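Local coordinates for protein putative oxidoreductase with NAD(P)-binding Rossmann-fold domain (Clostridium difficile, PDB 3UUW) that is a putative oxidoreductase of the Gfo/Idh/MocA family that probably binds a nicotinamide adenine dinucleotide cofactor, NAD or NADP, in its Rossmann-fold domain, at residues P98-I110 with G290-K302. Residues are numbered along the deposited sequence; the frame is centred on the assembly and turned at random.
Sequences PLASTVSQGEELI and GEECIKAQRLLEK
V103, at the start of helix 103-110, lies nearest R298 of the nearly antiparallel helix 295-302, the axes 10.3 Å apart and at 157°. V103 CG2 lies 3.5 Å from E301 CD and meets Q297 CG. CG1, anti to the backbone N (chi1 170°), sits over one face of the R298 guanidinium, offset toward its rim. At that group's edge, R298 NH2 gives E107 OE2 a nearly straight bond of 2.8 Å. The carboxylate and guanidinium planes are 43° apart. R298 also grips E291 side-on through NE and NH2, so two acidic residues fix its rotation. Toward the I110 and G290 ends, I110 CD1 and I294 CD1 meet tip to tip at 3.7 Å, and I294 CG2 packs on L99 CD2. Beside loop 98-102, the extended Q297 sends NE2 to A100 O at 2.9 Å, while its OE1 accepts from a water bound to L99 N; a second water, on A100 N, lies near. E301 OE2 accepts from V103 N at 2.9 Å, above the carboxylate plane. The contact joins the C-terminal helix to the loop and helix after Rossmann strand 92-95. E301 thus takes up a first-turn N-H, where the helix dipole would probably stabilise its negative charge.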
loop_
_atom_site.group_PDB
_atom_site.type_symbol
_atom_site.label_atom_id
_atom_site.label_comp_id
_atom_site.label_asym_id
_atom_site.label_seq_id
_atom_site.Cartn_x
_atom_site.Cartn_y
_atom_site.Cartn_z
ATOM N N PRO A 98 30.175 -12.410 12.065
ATOM C CA PRO A 98 31.403 -11.756 11.611
ATOM C C PRO A 98 32.490 -12.823 11.419
ATOM O O PRO A 98 32.342 -13.960 11.890
ATOM C CB PRO A 98 31.740 -10.849 12.783
ATOM C CG PRO A 98 31.326 -11.632 13.952
ATOM C CD PRO A 98 30.064 -12.358 13.532
ATOM N N LEU A 99 33.570 -12.470 10.750
ATOM C CA LEU A 99 34.658 -13.416 10.472
ATOM C C LEU A 99 35.132 -14.089 11.768
ATOM O O LEU A 99 35.099 -15.315 11.896
ATOM C CB LEU A 99 35.806 -12.677 9.806
ATOM C CG LEU A 99 37.062 -13.473 9.460
ATOM C CD1 LEU A 99 36.706 -14.801 8.782
ATOM C CD2 LEU A 99 37.993 -12.652 8.560
ATOM N N ALA A 100 35.550 -13.280 12.733
ATOM C CA ALA A 100 35.971 -13.793 14.025
ATOM C C ALA A 100 35.504 -12.870 15.160
ATOM O O ALA A 100 34.959 -11.793 14.917
ATOM C CB ALA A 100 37.494 -13.986 14.036
ATOM N N SER A 101 35.691 -13.293 16.407
ATOM C CA SER A 101 35.252 -12.481 17.535
ATOM C C SER A 101 35.846 -11.065 17.537
ATOM O O SER A 101 35.203 -10.097 17.992
ATOM C CB SER A 101 35.596 -13.200 18.840
ATOM O OG SER A 101 34.940 -14.457 18.892
ATOM N N THR A 102 37.089 -10.941 17.088
ATOM C CA THR A 102 37.755 -9.647 17.003
ATOM C C THR A 102 38.289 -9.410 15.591
ATOM O O THR A 102 38.530 -10.339 14.855
ATOM C CB THR A 102 38.955 -9.530 17.990
ATOM O OG1 THR A 102 40.062 -10.317 17.528
ATOM C CG2 THR A 102 38.568 -9.952 19.419
ATOM N N VAL A 103 38.445 -8.148 15.220
ATOM C CA VAL A 103 39.021 -7.810 13.913
ATOM C C VAL A 103 40.468 -8.328 13.807
ATOM O O VAL A 103 40.878 -8.827 12.773
ATOM C CB VAL A 103 38.973 -6.309 13.669
ATOM C CG1 VAL A 103 39.791 -5.942 12.433
ATOM C CG2 VAL A 103 37.512 -5.847 13.519
ATOM N N SER A 104 41.218 -8.215 14.904
ATOM C CA SER A 104 42.607 -8.672 14.926
ATOM C C SER A 104 42.689 -10.154 14.543
ATOM O O SER A 104 43.504 -10.544 13.705
ATOM C CB SER A 104 43.203 -8.428 16.310
ATOM O OG SER A 104 44.592 -8.558 16.267
ATOM N N GLN A 105 41.824 -10.975 15.140
ATOM C CA GLN A 105 41.750 -12.390 14.766
ATOM C C GLN A 105 41.404 -12.536 13.290
ATOM O O GLN A 105 42.001 -13.348 12.580
ATOM C CB GLN A 105 40.704 -13.110 15.607
ATOM C CG GLN A 105 41.156 -13.360 17.028
ATOM C CD GLN A 105 40.044 -13.860 17.897
ATOM O OE1 GLN A 105 38.893 -13.944 17.475
ATOM N NE2 GLN A 105 40.376 -14.173 19.133
ATOM N N GLY A 106 40.420 -11.767 12.822
ATOM C CA GLY A 106 40.077 -11.772 11.413
ATOM C C GLY A 106 41.256 -11.456 10.486
ATOM O O GLY A 106 41.461 -12.126 9.469
ATOM N N GLU A 107 42.053 -10.447 10.849
ATOM C CA GLU A 107 43.219 -10.074 10.044
ATOM C C GLU A 107 44.226 -11.224 9.934
ATOM O O GLU A 107 44.825 -11.430 8.878
ATOM C CB GLU A 107 43.879 -8.832 10.627
ATOM C CG GLU A 107 43.043 -7.557 10.435
ATOM C CD GLU A 107 43.588 -6.338 11.196
ATOM O OE1 GLU A 107 44.132 -6.507 12.291
ATOM O OE2 GLU A 107 43.443 -5.201 10.707
ATOM N N GLU A 108 44.380 -11.980 11.010
ATOM C CA GLU A 108 45.291 -13.113 11.033
ATOM C C GLU A 108 44.798 -14.218 10.097
ATOM O O GLU A 108 45.576 -14.797 9.340
ATOM C CB GLU A 108 45.449 -13.663 12.448
ATOM C CG GLU A 108 46.451 -14.815 12.536
ATOM C CD GLU A 108 46.430 -15.534 13.861
ATOM O OE1 GLU A 108 45.895 -14.981 14.846
ATOM O OE2 GLU A 108 46.982 -16.660 13.923
ATOM N N LEU A 109 43.499 -14.491 10.148
ATOM C CA LEU A 109 42.886 -15.507 9.290
ATOM C C LEU A 109 42.987 -15.122 7.812
ATOM O O LEU A 109 43.251 -15.964 6.977
ATOM C CB LEU A 109 41.448 -15.770 9.674
ATOM C CG LEU A 109 41.184 -16.316 11.088
ATOM C CD1 LEU A 109 39.679 -16.300 11.383
ATOM C CD2 LEU A 109 41.809 -17.726 11.247
ATOM N N ILE A 110 42.777 -13.846 7.509
ATOM C CA ILE A 110 42.876 -13.360 6.131
ATOM C C ILE A 110 44.273 -13.621 5.591
ATOM O O ILE A 110 44.449 -14.111 4.448
ATOM C CB ILE A 110 42.467 -11.859 6.012
ATOM C CG1 ILE A 110 40.943 -11.723 6.204
ATOM C CG2 ILE A 110 42.914 -11.267 4.634
ATOM C CD1 ILE A 110 40.498 -10.285 6.644
ATOM N N GLY A 290 39.476 -10.022 2.045
ATOM C CA GLY A 290 40.372 -9.079 2.678
ATOM C C GLY A 290 39.639 -8.089 3.549
ATOM O O GLY A 290 38.798 -8.470 4.352
ATOM N N GLU A 291 39.969 -6.807 3.421
ATOM C CA GLU A 291 39.367 -5.784 4.273
ATOM C C GLU A 291 37.853 -5.746 4.148
ATOM O O GLU A 291 37.159 -5.374 5.095
ATOM C CB GLU A 291 39.966 -4.407 3.965
ATOM C CG GLU A 291 39.428 -3.236 4.810
ATOM C CD GLU A 291 39.633 -3.392 6.323
ATOM O OE1 GLU A 291 40.519 -4.183 6.763
ATOM O OE2 GLU A 291 38.921 -2.676 7.072
ATOM N N GLU A 292 37.326 -6.172 3.009
ATOM C CA GLU A 292 35.868 -6.219 2.841
ATOM C C GLU A 292 35.203 -7.136 3.874
ATOM O O GLU A 292 34.065 -6.900 4.273
ATOM C CB GLU A 292 35.486 -6.647 1.419
ATOM C CG GLU A 292 35.833 -5.609 0.376
ATOM C CD GLU A 292 35.056 -4.313 0.574
ATOM O OE1 GLU A 292 33.883 -4.382 0.969
ATOM O OE2 GLU A 292 35.624 -3.223 0.334
ATOM N N CYS A 293 35.917 -8.163 4.330
ATOM C CA CYS A 293 35.379 -9.107 5.313
ATOM C C CYS A 293 35.228 -8.502 6.708
ATOM O O CYS A 293 34.461 -9.016 7.515
ATOM C CB CYS A 293 36.300 -10.344 5.463
ATOM S SG CYS A 293 36.339 -11.427 4.021
ATOM N N ILE A 294 35.979 -7.431 6.988
ATOM C CA ILE A 294 36.107 -6.921 8.352
ATOM C C ILE A 294 35.911 -5.422 8.491
ATOM O O ILE A 294 35.958 -4.919 9.593
ATOM C CB ILE A 294 37.510 -7.306 8.947
ATOM C CG1 ILE A 294 38.656 -6.898 7.999
ATOM C CG2 ILE A 294 37.555 -8.791 9.200
ATOM C CD1 ILE A 294 40.076 -7.122 8.595
ATOM N N LYS A 295 35.651 -4.710 7.391
ATOM C CA LYS A 295 35.576 -3.254 7.496
ATOM C C LYS A 295 34.380 -2.774 8.318
ATOM O O LYS A 295 34.511 -1.819 9.073
ATOM C CB LYS A 295 35.645 -2.571 6.142
ATOM C CG LYS A 295 34.558 -2.775 5.206
ATOM C CD LYS A 295 34.837 -1.776 4.035
ATOM C CE LYS A 295 33.808 -1.782 2.989
ATOM N NZ LYS A 295 34.261 -0.897 1.860
ATOM N N ALA A 296 33.218 -3.420 8.161
ATOM C CA ALA A 296 32.059 -3.073 8.979
ATOM C C ALA A 296 32.359 -3.389 10.461
ATOM O O ALA A 296 32.063 -2.592 11.373
ATOM C CB ALA A 296 30.810 -3.826 8.508
ATOM N N GLN A 297 32.976 -4.541 10.706
ATOM C CA GLN A 297 33.314 -4.931 12.071
ATOM C C GLN A 297 34.300 -3.960 12.731
ATOM O O GLN A 297 34.168 -3.642 13.910
ATOM C CB GLN A 297 33.869 -6.342 12.099
ATOM C CG GLN A 297 33.963 -6.926 13.500
ATOM C CD GLN A 297 34.494 -8.341 13.483
ATOM O OE1 GLN A 297 34.807 -8.882 12.415
ATOM N NE2 GLN A 297 34.622 -8.938 14.666
ATOM N N ARG A 298 35.248 -3.478 11.941
ATOM C CA ARG A 298 36.232 -2.513 12.403
ATOM C C ARG A 298 35.524 -1.239 12.853
ATOM O O ARG A 298 35.838 -0.692 13.907
ATOM C CB ARG A 298 37.246 -2.222 11.288
ATOM C CG ARG A 298 38.418 -1.429 11.719
ATOM C CD ARG A 298 39.279 -1.020 10.509
ATOM N NE ARG A 298 39.842 -2.169 9.807
ATOM C CZ ARG A 298 40.848 -2.926 10.254
ATOM N NH1 ARG A 298 41.435 -2.673 11.422
ATOM N NH2 ARG A 298 41.279 -3.943 9.515
ATOM N N LEU A 299 34.535 -0.789 12.088
ATOM C CA LEU A 299 33.813 0.404 12.450
ATOM C C LEU A 299 33.046 0.163 13.739
ATOM O O LEU A 299 33.028 1.012 14.632
ATOM C CB LEU A 299 32.881 0.824 11.312
ATOM C CG LEU A 299 32.063 2.095 11.495
ATOM C CD1 LEU A 299 32.949 3.222 11.989
ATOM C CD2 LEU A 299 31.403 2.451 10.167
ATOM N N LEU A 300 32.442 -1.014 13.867
ATOM C CA LEU A 300 31.707 -1.362 15.093
ATOM C C LEU A 300 32.591 -1.465 16.336
ATOM O O LEU A 300 32.170 -1.077 17.427
ATOM C CB LEU A 300 30.907 -2.648 14.901
ATOM C CG LEU A 300 29.736 -2.521 13.921
ATOM C CD1 LEU A 300 29.095 -3.869 13.656
ATOM C CD2 LEU A 300 28.713 -1.530 14.462
ATOM N N GLU A 301 33.813 -1.970 16.180
ATOM C CA GLU A 301 34.752 -2.029 17.302
ATOM C C GLU A 301 35.097 -0.623 17.784
ATOM O O GLU A 301 35.204 -0.375 18.979
ATOM C CB GLU A 301 36.016 -2.830 16.928
ATOM C CG GLU A 301 35.790 -4.328 16.910
ATOM C CD GLU A 301 37.096 -5.164 16.926
ATOM O OE1 GLU A 301 38.216 -4.600 16.943
ATOM O OE2 GLU A 301 36.988 -6.402 16.950
ATOM N N LYS A 302 35.241 0.306 16.851
ATOM C CA LYS A 302 35.498 1.706 17.196
ATOM C C LYS A 302 34.315 2.278 18.000
ATOM O O LYS A 302 34.498 2.940 19.026
ATOM C CB LYS A 302 35.789 2.455 15.906
ATOM C CG LYS A 302 36.195 3.921 15.988
ATOM C CD LYS A 302 37.175 4.223 14.830
ATOM C CE LYS A 302 36.876 5.513 14.120
ATOM N NZ LYS A 302 35.750 5.291 13.160
HETATM O O HOH W 1 33.494 -9.585 9.991
HETATM O O HOH W 2 36.930 -10.652 12.438
HETATM O O HOH W 3 34.553 -7.492 17.256
HETATM O O HOH W 4 40.514 -6.305 17.088
HETATM O O HOH W 5 43.362 -4.329 13.619
#